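Local coordinates for protein titin (Homo sapiens, PDB 5JDD) that acts as an elastic scaffold of the muscle sarcomere, here represented by three immunoglobulin domains of its I-band region, at residues A[68-73]-A[86-91]; A[25-30]-A[56-61]; A[193-198]-A[237-242]. One frame throughout, in Å; residues are numbered along the deposited sequence.

How the contacts relate
Following the chain from its N terminus, contact 2 comes first: strand 57-62 pairs with strand 21-27, closing a loop that runs through strands 35-38, 41-42 and 49-54. Contact 1 follows, closing the hairpin of strands 71-77 and 80-89 at its open end, in the other sheet of the same immunoglobulin sandwich. The two touch through the core, where Tyr73 CD2 lies 3.7 Å from Leu60 CD2. Contact 3 belongs to another I-set domain near the C terminus, where the loop 237-242 returns to the start of strand 195-201; its centre is about 76 Å from that of contact 1. The three loops lie in series, neither nesting nor crossing.

Contact 1: residues A[68-73]-A[86-91]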
ATOM      1  N   SER A  68      -8.293 -22.378  15.745  1.00 17.77           N
ATOM      2  CA  SER A  68      -8.961 -23.581  16.249  1.00 18.90           C
ATOM      3  C   SER A  68      -8.772 -23.791  17.757  1.00 21.20           C
ATOM      4  O   SER A  68      -9.505 -24.568  18.382  1.00 21.09           O
ATOM      5  CB  SER A  68      -8.505 -24.820  15.473  1.00 20.66           C
ATOM      6  OG  SER A  68      -7.124 -25.064  15.657  1.00 27.12           O
ATOM      7  N   ASP A  69      -7.801 -23.098  18.349  1.00 14.05           N
ATOM      8  CA  ASP A  69      -7.561 -23.205  19.787  1.00 11.24           C
ATOM      9  C   ASP A  69      -8.495 -22.310  20.593  1.00 12.77           C
ATOM     10  O   ASP A  69      -8.546 -22.394  21.821  1.00 14.59           O
ATOM     11  CB  ASP A  69      -6.121 -22.832  20.123  1.00 14.38           C
ATOM     12  CG  ASP A  69      -5.120 -23.794  19.543  1.00 18.53           C
ATOM     13  OD1 ASP A  69      -5.289 -25.020  19.713  1.00 18.12           O
ATOM     14  OD2 ASP A  69      -4.160 -23.321  18.906  1.00 16.79           O
ATOM     15  N   ALA A  70      -9.236 -21.447  19.902  1.00 12.88           N
ATOM     16  CA  ALA A  70     -10.162 -20.567  20.595  1.00 13.34           C
ATOM     17  C   ALA A  70     -11.220 -21.376  21.330  1.00 16.23           C
ATOM     18  O   ALA A  70     -11.552 -22.500  20.942  1.00 17.55           O
ATOM     19  CB  ALA A  70     -10.810 -19.606  19.620  1.00 13.08           C
ATOM     20  N   GLY A  71     -11.729 -20.810  22.411  1.00 11.44           N
ATOM     21  CA  GLY A  71     -12.842 -21.416  23.113  1.00 13.07           C
ATOM     22  C   GLY A  71     -12.588 -21.590  24.592  1.00 15.88           C
ATOM     23  O   GLY A  71     -11.677 -20.993  25.163  1.00 13.48           O
ATOM     24  N   GLU A  72     -13.404 -22.423  25.224  1.00 13.16           N
ATOM     25  CA  GLU A  72     -13.401 -22.536  26.675  1.00 11.94           C
ATOM     26  C   GLU A  72     -12.530 -23.688  27.158  1.00 12.07           C
ATOM     27  O   GLU A  72     -12.608 -24.810  26.643  1.00 13.59           O
ATOM     28  CB  GLU A  72     -14.832 -22.714  27.176  1.00 14.66           C
ATOM     29  CG  GLU A  72     -15.013 -22.575  28.682  1.00 16.83           C
ATOM     30  CD  GLU A  72     -16.472 -22.382  29.052  1.00 18.04           C
ATOM     31  OE1 GLU A  72     -17.277 -23.308  28.795  1.00 22.67           O
ATOM     32  OE2 GLU A  72     -16.813 -21.300  29.579  1.00 21.19           O
ATOM     33  N   TYR A  73     -11.688 -23.392  28.141  1.00 11.85           N
ATOM     34  CA  TYR A  73     -10.822 -24.379  28.762  1.00 12.88           C
ATOM     35  C   TYR A  73     -11.269 -24.573  30.199  1.00 13.25           C
ATOM     36  O   TYR A  73     -11.628 -23.607  30.872  1.00 15.79           O
ATOM     37  CB  TYR A  73      -9.366 -23.903  28.694  1.00 11.50           C
ATOM     38  CG  TYR A  73      -8.821 -23.956  27.289  1.00 11.17           C
ATOM     39  CD1 TYR A  73      -9.136 -22.971  26.355  1.00 11.90           C
ATOM     40  CD2 TYR A  73      -8.022 -25.008  26.887  1.00 11.62           C
ATOM     41  CE1 TYR A  73      -8.655 -23.040  25.061  1.00 11.79           C
ATOM     42  CE2 TYR A  73      -7.529 -25.087  25.601  1.00 11.23           C
ATOM     43  CZ  TYR A  73      -7.848 -24.097  24.686  1.00 11.92           C
ATOM     44  OH  TYR A  73      -7.372 -24.173  23.396  1.00 14.66           O
ATOM     45  N   LEU A  86     -10.191 -18.604  25.742  1.00  9.44           N
ATOM     46  CA  LEU A  86      -9.185 -18.010  24.870  1.00  9.22           C
ATOM     47  C   LEU A  86      -9.883 -17.377  23.675  1.00 10.47           C
ATOM     48  O   LEU A  86     -10.657 -18.042  22.978  1.00 12.41           O
ATOM     49  CB  LEU A  86      -8.205 -19.080  24.373  1.00 10.67           C
ATOM     50  CG  LEU A  86      -7.214 -18.650  23.278  1.00 11.64           C
ATOM     51  CD1 LEU A  86      -6.262 -17.565  23.753  1.00 12.72           C
ATOM     52  CD2 LEU A  86      -6.416 -19.836  22.767  1.00 13.15           C
ATOM     53  N   PHE A  87      -9.618 -16.096  23.444  1.00  9.18           N
ATOM     54  CA  PHE A  87     -10.050 -15.422  22.229  1.00 10.61           C
ATOM     55  C   PHE A  87      -8.816 -15.172  21.384  1.00 12.18           C
ATOM     56  O   PHE A  87      -7.829 -14.595  21.859  1.00 12.36           O
ATOM     57  CB  PHE A  87     -10.733 -14.103  22.588  1.00 11.46           C
ATOM     58  CG  PHE A  87     -11.999 -14.280  23.369  1.00 13.60           C
ATOM     59  CD1 PHE A  87     -13.180 -14.595  22.719  1.00 14.52           C
ATOM     60  CD2 PHE A  87     -12.003 -14.152  24.749  1.00 13.39           C
ATOM     61  CE1 PHE A  87     -14.361 -14.767  23.428  1.00 17.34           C
ATOM     62  CE2 PHE A  87     -13.178 -14.328  25.474  1.00 19.23           C
ATOM     63  CZ  PHE A  87     -14.360 -14.642  24.805  1.00 16.20           C
ATOM     64  N   VAL A  88      -8.863 -15.628  20.136  1.00 11.12           N
ATOM     65  CA  VAL A  88      -7.723 -15.495  19.230  1.00 12.06           C
ATOM     66  C   VAL A  88      -7.983 -14.361  18.258  1.00 15.25           C
ATOM     67  O   VAL A  88      -8.878 -14.454  17.419  1.00 16.33           O
ATOM     68  CB  VAL A  88      -7.475 -16.800  18.450  1.00 11.06           C
ATOM     69  CG1 VAL A  88      -6.268 -16.661  17.520  1.00 12.12           C
ATOM     70  CG2 VAL A  88      -7.268 -17.973  19.404  1.00 14.20           C
ATOM     71  N   GLU A  89      -7.216 -13.278  18.367  1.00 13.75           N
ATOM     72  CA  GLU A  89      -7.343 -12.194  17.402  1.00 11.93           C
ATOM     73  C   GLU A  89      -6.586 -12.595  16.137  1.00 12.13           C
ATOM     74  O   GLU A  89      -5.502 -13.178  16.216  1.00 15.15           O
ATOM     75  CB  GLU A  89      -6.847 -10.853  17.972  1.00 14.14           C
ATOM     76  CG  GLU A  89      -7.726 -10.331  19.117  1.00 17.83           C
ATOM     77  CD  GLU A  89      -7.467  -8.877  19.488  1.00 24.18           C
ATOM     78  OE1 GLU A  89      -6.544  -8.252  18.926  1.00 21.95           O
ATOM     79  OE2 GLU A  89      -8.196  -8.358  20.364  1.00 25.48           O
ATOM     80  N   THR A  90      -7.171 -12.333  14.976  1.00 12.62           N
ATOM     81  CA  THR A  90      -6.498 -12.597  13.723  1.00 14.46           C
ATOM     82  C   THR A  90      -6.244 -11.282  13.012  1.00 13.62           C
ATOM     83  O   THR A  90      -6.985 -10.312  13.204  1.00 17.05           O
ATOM     84  CB  THR A  90      -7.342 -13.500  12.813  1.00 24.96           C
ATOM     85  OG1 THR A  90      -8.559 -12.820  12.477  1.00 35.16           O
ATOM     86  CG2 THR A  90      -7.657 -14.813  13.507  1.00 20.85           C
ATOM     87  N   LEU A  91      -5.199 -11.245  12.195  1.00 12.06           N
ATOM     88  CA  LEU A  91      -4.894 -10.057  11.400  1.00  9.78           C
ATOM     89  C   LEU A  91      -5.898  -9.966  10.270  1.00 14.45           C
ATOM     90  O   LEU A  91      -6.090 -10.928   9.521  1.00 17.39           O
ATOM     91  CB  LEU A  91      -3.497 -10.159  10.814  1.00 11.67           C
ATOM     92  CG  LEU A  91      -2.335 -10.281  11.803  1.00 13.22           C
ATOM     93  CD1 LEU A  91      -1.005 -10.409  11.072  1.00 16.82           C
ATOM     94  CD2 LEU A  91      -2.289  -9.107  12.775  1.00 15.43           C
TER
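The base of the hairpin formed by strands 71-77 and 80-89, the F and G strands of an I-set immunoglobulin domain, is tied together by Gly71 and Leu86. They form an antiparallel hydrogen-bonded pair: Gly71 N donates to Leu86 O at 3.0 Å and Leu86 N returns a bond to Gly71 O at 2.9 Å, both nearly straight. A weaker CA-H contact from Ala70 CA also meets Leu86 O, at 3.5 Å. With phi at 128°, a beta carbon on Gly71 would collide with Ala70 O, a conformation suited to glycine at this entry to the strand. The run Asp69-Ala70-Gly71-Glu72-Tyr73 builds the tyrosine corner of Greek-key sandwiches: Tyr73 OH donates to Asp69 O at 2.7 Å, in the carbonyl plane and on a lone pair, which pins the turn to the ring. Leu86 fits alongside this corner. Its CB packs 4.0 Å from Tyr73 CE1, the two side chains lying side by side and pointing the same way. Chi1 of 171° turns Leu86 CG beside its own carbonyl carbon, and from there CD2 reaches Asp69 O at 3.5 Å. Further along the G strand, Val88 CG2 meets Ala70 CB at 3.9 Å. The Asp69 carboxylate turns to Lys48, with which OD2 forms a salt bridge, while the Tyr73 ring stacks on His38.

Contact 2: residues A[25-30]-A[56-61]; sequences VSVSHD and KVHKLM
Lys56 O is approached by three groups of strand 21-27: Val27 N donates to it at 2.9 Å, Ser26 CA makes a CA-H contact at 3.2 Å, and Val27 CG2 packs against it at 3.5 Å. One step along, Val25 and His58 form an antiparallel hydrogen-bonded pair in which Val25 N bonds His58 O and His58 N bonds Val25 O, each at 2.8 Å. Ser26 and Val57 make the non-hydrogen-bonded pair between these bonds, on the other side of the sheet from Val25 and His58. The His58 ring is held at both nitrogens: ND1 bonds Ser53 OG, and NE2 lies 2.9 Å from a water that donates to His29 O. This water bridges the ring to the loop after the strand. Val27 CG2 meets the ring at its edge, in plane, and the two side chains cross at about a right angle. The Lys56 chain, extended beyond CG, passes the carbonyls at the end of the strand and in the loop after it: Lys56 CB is 3.3 Å from Val27 O and CE 3.3 Å from Ser28 O. In this four-stranded sheet of the immunoglobulin sandwich, strand 6-8 flanks strand 21-27 and strand 49-54 flanks strand 57-62, while Val25 and Val27 pack on Ala75 and Val77 of strand 71-77 in the facing sheet.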
ATOM      1  N   VAL A  25      -4.288 -22.229  37.336  1.00 13.10           N
ATOM      2  CA  VAL A  25      -5.133 -22.415  38.516  1.00 10.58           C
ATOM      3  C   VAL A  25      -4.234 -22.684  39.715  1.00 10.41           C
ATOM      4  O   VAL A  25      -3.229 -23.396  39.591  1.00 13.68           O
ATOM      5  CB  VAL A  25      -6.181 -23.544  38.306  1.00 12.48           C
ATOM      6  CG1 VAL A  25      -5.506 -24.870  37.991  1.00 14.86           C
ATOM      7  CG2 VAL A  25      -7.109 -23.682  39.513  1.00 12.46           C
ATOM      8  N   SER A  26      -4.542 -22.076  40.858  1.00 11.06           N
ATOM      9  CA  SER A  26      -3.787 -22.371  42.070  1.00 10.11           C
ATOM     10  C   SER A  26      -4.701 -22.940  43.132  1.00 14.12           C
ATOM     11  O   SER A  26      -5.888 -22.578  43.226  1.00 14.45           O
ATOM     12  CB  SER A  26      -3.031 -21.145  42.587  1.00 16.87           C
ATOM     13  OG  SER A  26      -3.839 -20.362  43.448  1.00 21.72           O
ATOM     14  N   VAL A  27      -4.147 -23.837  43.934  1.00 12.99           N
ATOM     15  CA  VAL A  27      -4.930 -24.538  44.939  1.00 12.59           C
ATOM     16  C   VAL A  27      -4.307 -24.396  46.322  1.00 13.23           C
ATOM     17  O   VAL A  27      -3.242 -23.786  46.477  1.00 14.87           O
ATOM     18  CB  VAL A  27      -5.120 -26.035  44.561  1.00 13.61           C
ATOM     19  CG1 VAL A  27      -5.921 -26.145  43.282  1.00 16.56           C
ATOM     20  CG2 VAL A  27      -3.769 -26.744  44.379  1.00 14.43           C
ATOM     21  N   SER A  28      -4.968 -24.961  47.324  1.00 14.96           N
ATOM     22  CA  SER A  28      -4.555 -24.766  48.708  1.00 14.39           C
ATOM     23  C   SER A  28      -3.466 -25.732  49.154  1.00 18.32           C
ATOM     24  O   SER A  28      -2.807 -25.497  50.174  1.00 24.54           O
ATOM     25  CB  SER A  28      -5.760 -24.915  49.629  1.00 18.94           C
ATOM     26  OG  SER A  28      -6.417 -26.149  49.397  1.00 20.27           O
ATOM     27  N   HIS A  29      -3.299 -26.829  48.416  1.00 17.15           N
ATOM     28  CA  HIS A  29      -2.391 -27.893  48.823  1.00 14.66           C
ATOM     29  C   HIS A  29      -1.374 -28.224  47.749  1.00 14.17           C
ATOM     30  O   HIS A  29      -1.632 -28.045  46.563  1.00 16.95           O
ATOM     31  CB  HIS A  29      -3.175 -29.170  49.150  1.00 19.98           C
ATOM     32  CG  HIS A  29      -3.963 -29.092  50.418  1.00 22.29           C
ATOM     33  ND1 HIS A  29      -5.045 -28.250  50.571  1.00 20.45           N
ATOM     34  CD2 HIS A  29      -3.832 -29.757  51.590  1.00 28.16           C
ATOM     35  CE1 HIS A  29      -5.540 -28.395  51.790  1.00 24.08           C
ATOM     36  NE2 HIS A  29      -4.821 -29.304  52.426  1.00 31.88           N
ATOM     37  N   ASP A  30      -0.214 -28.706  48.183  1.00 19.83           N
ATOM     38  CA  ASP A  30       0.817 -29.213  47.286  0.50 21.19           C
ATOM     39  C   ASP A  30       0.395 -30.569  46.716  1.00 23.34           C
ATOM     40  O   ASP A  30      -0.410 -31.284  47.321  1.00 24.28           O
ATOM     41  CB  ASP A  30       2.124 -29.370  48.068  0.50 24.65           C
ATOM     42  CG  ASP A  30       3.334 -29.528  47.171  0.50 29.54           C
ATOM     43  OD1 ASP A  30       3.160 -29.714  45.949  0.50 27.34           O
ATOM     44  OD2 ASP A  30       4.468 -29.475  47.697  0.50 40.49           O
ATOM     45  N   LYS A  56       1.652 -25.617  44.413  1.00 13.95           N
ATOM     46  CA  LYS A  56       0.226 -25.287  44.416  1.00 13.67           C
ATOM     47  C   LYS A  56      -0.288 -24.722  43.093  1.00 12.67           C
ATOM     48  O   LYS A  56      -1.485 -24.458  42.963  1.00 13.23           O
ATOM     49  CB  LYS A  56      -0.090 -24.291  45.532  1.00 13.82           C
ATOM     50  CG  LYS A  56       0.156 -24.850  46.921  1.00 14.62           C
ATOM     51  CD  LYS A  56      -0.133 -23.807  48.000  1.00 13.78           C
ATOM     52  CE  LYS A  56       0.190 -24.357  49.370  1.00 15.54           C
ATOM     53  NZ  LYS A  56      -0.083 -23.349  50.419  1.00 18.70           N
ATOM     54  N   VAL A  57       0.602 -24.538  42.115  1.00 11.47           N
ATOM     55  CA  VAL A  57       0.254 -23.809  40.897  1.00 14.24           C
ATOM     56  C   VAL A  57       0.280 -24.715  39.680  1.00 13.67           C
ATOM     57  O   VAL A  57       1.261 -25.425  39.439  1.00 13.48           O
ATOM     58  CB  VAL A  57       1.218 -22.634  40.663  1.00 11.81           C
ATOM     59  CG1 VAL A  57       0.818 -21.852  39.416  1.00 16.46           C
ATOM     60  CG2 VAL A  57       1.230 -21.714  41.874  1.00 14.55           C
ATOM     61  N   HIS A  58      -0.801 -24.680  38.908  1.00 10.21           N
ATOM     62  CA  HIS A  58      -0.949 -25.548  37.750  1.00 10.48           C
ATOM     63  C   HIS A  58      -1.220 -24.712  36.515  1.00 10.31           C
ATOM     64  O   HIS A  58      -2.173 -23.920  36.478  1.00 13.98           O
ATOM     65  CB  HIS A  58      -2.075 -26.544  37.998  1.00 10.69           C
ATOM     66  CG  HIS A  58      -1.894 -27.318  39.258  1.00 10.49           C
ATOM     67  ND1 HIS A  58      -1.100 -28.443  39.329  1.00 15.27           N
ATOM     68  CD2 HIS A  58      -2.350 -27.096  40.513  1.00 15.06           C
ATOM     69  CE1 HIS A  58      -1.099 -28.898  40.568  1.00 15.86           C
ATOM     70  NE2 HIS A  58      -1.850 -28.099  41.308  1.00 14.42           N
ATOM     71  N   LYS A  59      -0.360 -24.875  35.519  1.00 10.26           N
ATOM     72  CA  LYS A  59      -0.470 -24.117  34.281  1.00  9.97           C
ATOM     73  C   LYS A  59      -0.692 -25.006  33.069  1.00 11.05           C
ATOM     74  O   LYS A  59      -0.148 -26.111  32.978  1.00 10.86           O
ATOM     75  CB  LYS A  59       0.783 -23.262  34.071  1.00 15.71           C
ATOM     76  CG  LYS A  59       1.104 -22.374  35.250  1.00 23.61           C
ATOM     77  CD  LYS A  59       2.518 -21.826  35.183  1.00 33.42           C
ATOM     78  CE  LYS A  59       2.712 -20.961  33.959  1.00 43.41           C
ATOM     79  NZ  LYS A  59       3.985 -20.189  34.022  1.00 46.84           N
ATOM     80  N   LEU A  60      -1.516 -24.514  32.149  1.00 10.03           N
ATOM     81  CA  LEU A  60      -1.644 -25.056  30.802  1.00  8.44           C
ATOM     82  C   LEU A  60      -1.109 -24.003  29.850  1.00  9.44           C
ATOM     83  O   LEU A  60      -1.631 -22.889  29.787  1.00 10.27           O
ATOM     84  CB  LEU A  60      -3.106 -25.336  30.474  1.00  9.50           C
ATOM     85  CG  LEU A  60      -3.426 -25.616  29.004  1.00  9.58           C
ATOM     86  CD1 LEU A  60      -2.711 -26.864  28.530  1.00 13.32           C
ATOM     87  CD2 LEU A  60      -4.931 -25.759  28.814  1.00 11.20           C
ATOM     88  N   MET A  61      -0.054 -24.347  29.128  1.00 10.37           N
ATOM     89  CA  MET A  61       0.544 -23.434  28.168  1.00 10.48           C
ATOM     90  C   MET A  61       0.195 -23.889  26.761  1.00 12.35           C
ATOM     91  O   MET A  61       0.303 -25.073  26.427  1.00 13.48           O
ATOM     92  CB  MET A  61       2.061 -23.385  28.369  1.00 13.45           C
ATOM     93  CG  MET A  61       2.485 -23.029  29.794  1.00 27.11           C
ATOM     94  SD  MET A  61       4.274 -23.148  29.998  1.00 43.62           S
ATOM     95  CE  MET A  61       4.412 -23.157  31.782  1.00 61.23           C
TER
HETATM   96  O   HOH W   1      -1.064 -28.833  43.965  1.00 15.08           O

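Contact 3: residues A[193-198]-A[237-242]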
ATOM      1  N   ASP A 193      11.252  38.607 -33.948  1.00 12.17           N
ATOM      2  CA  ASP A 193       9.983  38.426 -33.242  1.00 10.52           C
ATOM      3  C   ASP A 193      10.150  37.569 -31.985  1.00 10.85           C
ATOM      4  O   ASP A 193      11.070  36.748 -31.879  1.00 11.31           O
ATOM      5  CB  ASP A 193       8.953  37.717 -34.123  1.00 11.11           C
ATOM      6  CG  ASP A 193       8.327  38.620 -35.180  1.00 16.04           C
ATOM      7  OD1 ASP A 193       8.556  39.847 -35.182  1.00 20.03           O
ATOM      8  OD2 ASP A 193       7.558  38.069 -36.006  1.00 14.84           O
ATOM      9  N   THR A 194       9.226  37.749 -31.046  1.00 12.23           N
ATOM     10  CA  THR A 194       9.045  36.781 -29.968  1.00 10.91           C
ATOM     11  C   THR A 194       7.803  35.959 -30.294  1.00 10.01           C
ATOM     12  O   THR A 194       6.764  36.515 -30.639  1.00 14.98           O
ATOM     13  CB  THR A 194       8.879  37.475 -28.622  1.00 13.02           C
ATOM     14  OG1 THR A 194      10.124  38.084 -28.267  1.00 18.69           O
ATOM     15  CG2 THR A 194       8.490  36.464 -27.553  1.00 16.72           C
ATOM     16  N   ILE A 195       7.918  34.636 -30.210  1.00  9.92           N
ATOM     17  CA  ILE A 195       6.823  33.746 -30.608  1.00  8.89           C
ATOM     18  C   ILE A 195       6.410  32.859 -29.451  1.00  9.82           C
ATOM     19  O   ILE A 195       7.201  32.625 -28.532  1.00 11.14           O
ATOM     20  CB  ILE A 195       7.203  32.871 -31.839  1.00  9.62           C
ATOM     21  CG1 ILE A 195       8.350  31.903 -31.524  1.00 11.50           C
ATOM     22  CG2 ILE A 195       7.603  33.768 -33.000  1.00 12.05           C
ATOM     23  CD1 ILE A 195       7.914  30.485 -31.037  1.00 12.29           C
ATOM     24  N   THR A 196       5.181  32.354 -29.501  1.00 10.44           N
ATOM     25  CA  THR A 196       4.706  31.436 -28.470  1.00  9.44           C
ATOM     26  C   THR A 196       3.912  30.280 -29.066  1.00 10.10           C
ATOM     27  O   THR A 196       2.826  30.489 -29.623  1.00 14.39           O
ATOM     28  CB  THR A 196       3.820  32.165 -27.435  1.00 13.70           C
ATOM     29  OG1 THR A 196       4.530  33.283 -26.887  1.00 17.36           O
ATOM     30  CG2 THR A 196       3.431  31.207 -26.310  1.00 14.36           C
ATOM     31  N   PHE A 197       4.445  29.067 -28.951  1.00  8.36           N
ATOM     32  CA  PHE A 197       3.677  27.865 -29.267  1.00  9.38           C
ATOM     33  C   PHE A 197       2.820  27.522 -28.057  1.00 11.24           C
ATOM     34  O   PHE A 197       3.265  27.708 -26.926  1.00 11.00           O
ATOM     35  CB  PHE A 197       4.609  26.680 -29.535  1.00 10.37           C
ATOM     36  CG  PHE A 197       5.251  26.684 -30.901  1.00  8.87           C
ATOM     37  CD1 PHE A 197       4.511  26.353 -32.028  1.00  9.75           C
ATOM     38  CD2 PHE A 197       6.601  26.982 -31.050  1.00  9.01           C
ATOM     39  CE1 PHE A 197       5.095  26.342 -33.285  1.00  9.82           C
ATOM     40  CE2 PHE A 197       7.195  26.973 -32.302  1.00 11.03           C
ATOM     41  CZ  PHE A 197       6.444  26.645 -33.420  1.00 11.45           C
ATOM     42  N   GLU A 198       1.606  27.029 -28.283  1.00 11.24           N
ATOM     43  CA  GLU A 198       0.702  26.647 -27.189  1.00 11.60           C
ATOM     44  C   GLU A 198      -0.047  25.355 -27.501  1.00 10.40           C
ATOM     45  O   GLU A 198      -0.498  25.152 -28.631  1.00 13.61           O
ATOM     46  CB  GLU A 198      -0.333  27.747 -26.934  1.00 14.23           C
ATOM     47  CG  GLU A 198       0.234  29.117 -26.624  1.00 26.75           C
ATOM     48  CD  GLU A 198      -0.850  30.156 -26.403  1.00 46.34           C
ATOM     49  OE1 GLU A 198      -1.346  30.262 -25.261  1.00 55.29           O
ATOM     50  OE2 GLU A 198      -1.209  30.859 -27.373  1.00 52.08           O
ATOM     51  N   ARG A 237      12.195  33.958 -27.620  1.00  9.59           N
ATOM     52  CA  ARG A 237      12.487  35.367 -27.876  1.00 10.99           C
ATOM     53  C   ARG A 237      13.466  35.579 -29.014  1.00 12.20           C
ATOM     54  O   ARG A 237      14.330  34.738 -29.262  1.00 14.70           O
ATOM     55  CB  ARG A 237      13.051  36.021 -26.623  1.00 18.29           C
ATOM     56  CG  ARG A 237      12.084  36.036 -25.480  1.00 28.31           C
ATOM     57  CD  ARG A 237      12.741  36.578 -24.236  1.00 38.58           C
ATOM     58  NE  ARG A 237      11.782  36.711 -23.147  1.00 51.26           N
ATOM     59  CZ  ARG A 237      12.049  37.308 -21.993  1.00 60.52           C
ATOM     60  NH1 ARG A 237      13.250  37.830 -21.785  1.00 62.57           N
ATOM     61  NH2 ARG A 237      11.116  37.389 -21.053  1.00 63.60           N
ATOM     62  N   ASN A 238      13.315  36.715 -29.698  1.00 11.84           N
ATOM     63  CA  ASN A 238      14.315  37.215 -30.645  1.00 14.60           C
ATOM     64  C   ASN A 238      14.690  36.154 -31.684  1.00 12.64           C
ATOM     65  O   ASN A 238      15.857  35.787 -31.828  1.00 13.63           O
ATOM     66  CB  ASN A 238      15.562  37.718 -29.896  1.00 14.02           C
ATOM     67  CG  ASN A 238      16.498  38.514 -30.792  1.00 24.92           C
ATOM     68  OD1 ASN A 238      16.088  39.029 -31.832  1.00 25.57           O
ATOM     69  ND2 ASN A 238      17.761  38.611 -30.394  1.00 30.47           N
ATOM     70  N   VAL A 239      13.689  35.650 -32.396  1.00 11.41           N
ATOM     71  CA  VAL A 239      13.932  34.500 -33.261  1.00 12.10           C
ATOM     72  C   VAL A 239      14.839  34.828 -34.446  1.00 11.78           C
ATOM     73  O   VAL A 239      14.874  35.960 -34.954  1.00 12.61           O
ATOM     74  CB  VAL A 239      12.625  33.828 -33.746  1.00 10.70           C
ATOM     75  CG1 VAL A 239      11.841  33.273 -32.563  1.00 11.71           C
ATOM     76  CG2 VAL A 239      11.773  34.804 -34.545  1.00 11.38           C
ATOM     77  N   HIS A 240      15.589  33.828 -34.881  1.00 11.64           N
ATOM     78  CA  HIS A 240      16.433  33.971 -36.060  1.00  9.71           C
ATOM     79  C   HIS A 240      16.335  32.684 -36.869  1.00 10.59           C
ATOM     80  O   HIS A 240      15.578  31.781 -36.507  1.00 10.05           O
ATOM     81  CB  HIS A 240      17.878  34.296 -35.653  1.00 10.96           C
ATOM     82  CG  HIS A 240      18.442  33.355 -34.634  1.00 11.62           C
ATOM     83  ND1 HIS A 240      18.631  32.012 -34.880  1.00 12.81           N
ATOM     84  CD2 HIS A 240      18.855  33.565 -33.360  1.00 17.58           C
ATOM     85  CE1 HIS A 240      19.137  31.435 -33.803  1.00 13.61           C
ATOM     86  NE2 HIS A 240      19.275  32.356 -32.865  1.00 17.30           N
ATOM     87  N   PHE A 241      17.091  32.605 -37.957  1.00 12.68           N
ATOM     88  CA  PHE A 241      17.075  31.437 -38.836  1.00 10.66           C
ATOM     89  C   PHE A 241      17.322  30.136 -38.082  1.00 12.44           C
ATOM     90  O   PHE A 241      16.733  29.097 -38.402  1.00 12.82           O
ATOM     91  CB  PHE A 241      18.118  31.609 -39.944  1.00 13.02           C
ATOM     92  CG  PHE A 241      18.364  30.361 -40.754  1.00 12.35           C
ATOM     93  CD1 PHE A 241      17.530  30.022 -41.818  1.00 13.14           C
ATOM     94  CD2 PHE A 241      19.448  29.540 -40.467  1.00 11.68           C
ATOM     95  CE1 PHE A 241      17.771  28.878 -42.569  1.00 15.49           C
ATOM     96  CE2 PHE A 241      19.691  28.393 -41.208  1.00 13.59           C
ATOM     97  CZ  PHE A 241      18.855  28.066 -42.269  1.00 15.42           C
ATOM     98  N   GLY A 242      18.197  30.189 -37.082  1.00 12.52           N
ATOM     99  CA  GLY A 242      18.522  29.004 -36.312  1.00 11.35           C
ATOM    100  C   GLY A 242      17.328  28.437 -35.569  1.00 12.77           C
ATOM    101  O   GLY A 242      17.289  27.249 -35.252  1.00 13.99           O
TER
HETATM  102  O   HOH W   2      11.826  39.213 -29.585  1.00 21.56           O
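Ile195 and Val239 cross at about a right angle, with CG1 of each meeting at 3.9 Å, where the loop between the E and F strands of an immunoglobulin I-set domain folds against the start of the B strand, 195-201. Both residues are buried: Ile195 also packs on Ile187 and Ala189 of strand 187-190, and Val239 on Val262 of strand 254-263, so the pair joins the loop to strands of both sheets. Thr194 and Arg237, in contrast, lie side by side and point the same way, and both are exposed; Thr194 OG1 is 3.6 Å from Arg237 CA. The extended Arg237 chain touches Thr194 through its CB and CG. At the turn between Arg237 and Val239, Asn238 N comes within 3.1 Å of Asp193 O at too poor an angle for a hydrogen bond, and donates to a water at 2.9 Å instead. The straight bond to that carbonyl comes from Val239 N, at 2.9 Å. The Asp193 carboxylate leads away from the loop, its OD2 accepting from Glu190 N. With its CG2 between the backbone N and the carbonyl carbon, Val239 sets that methyl 3.4 Å from Asp193 O.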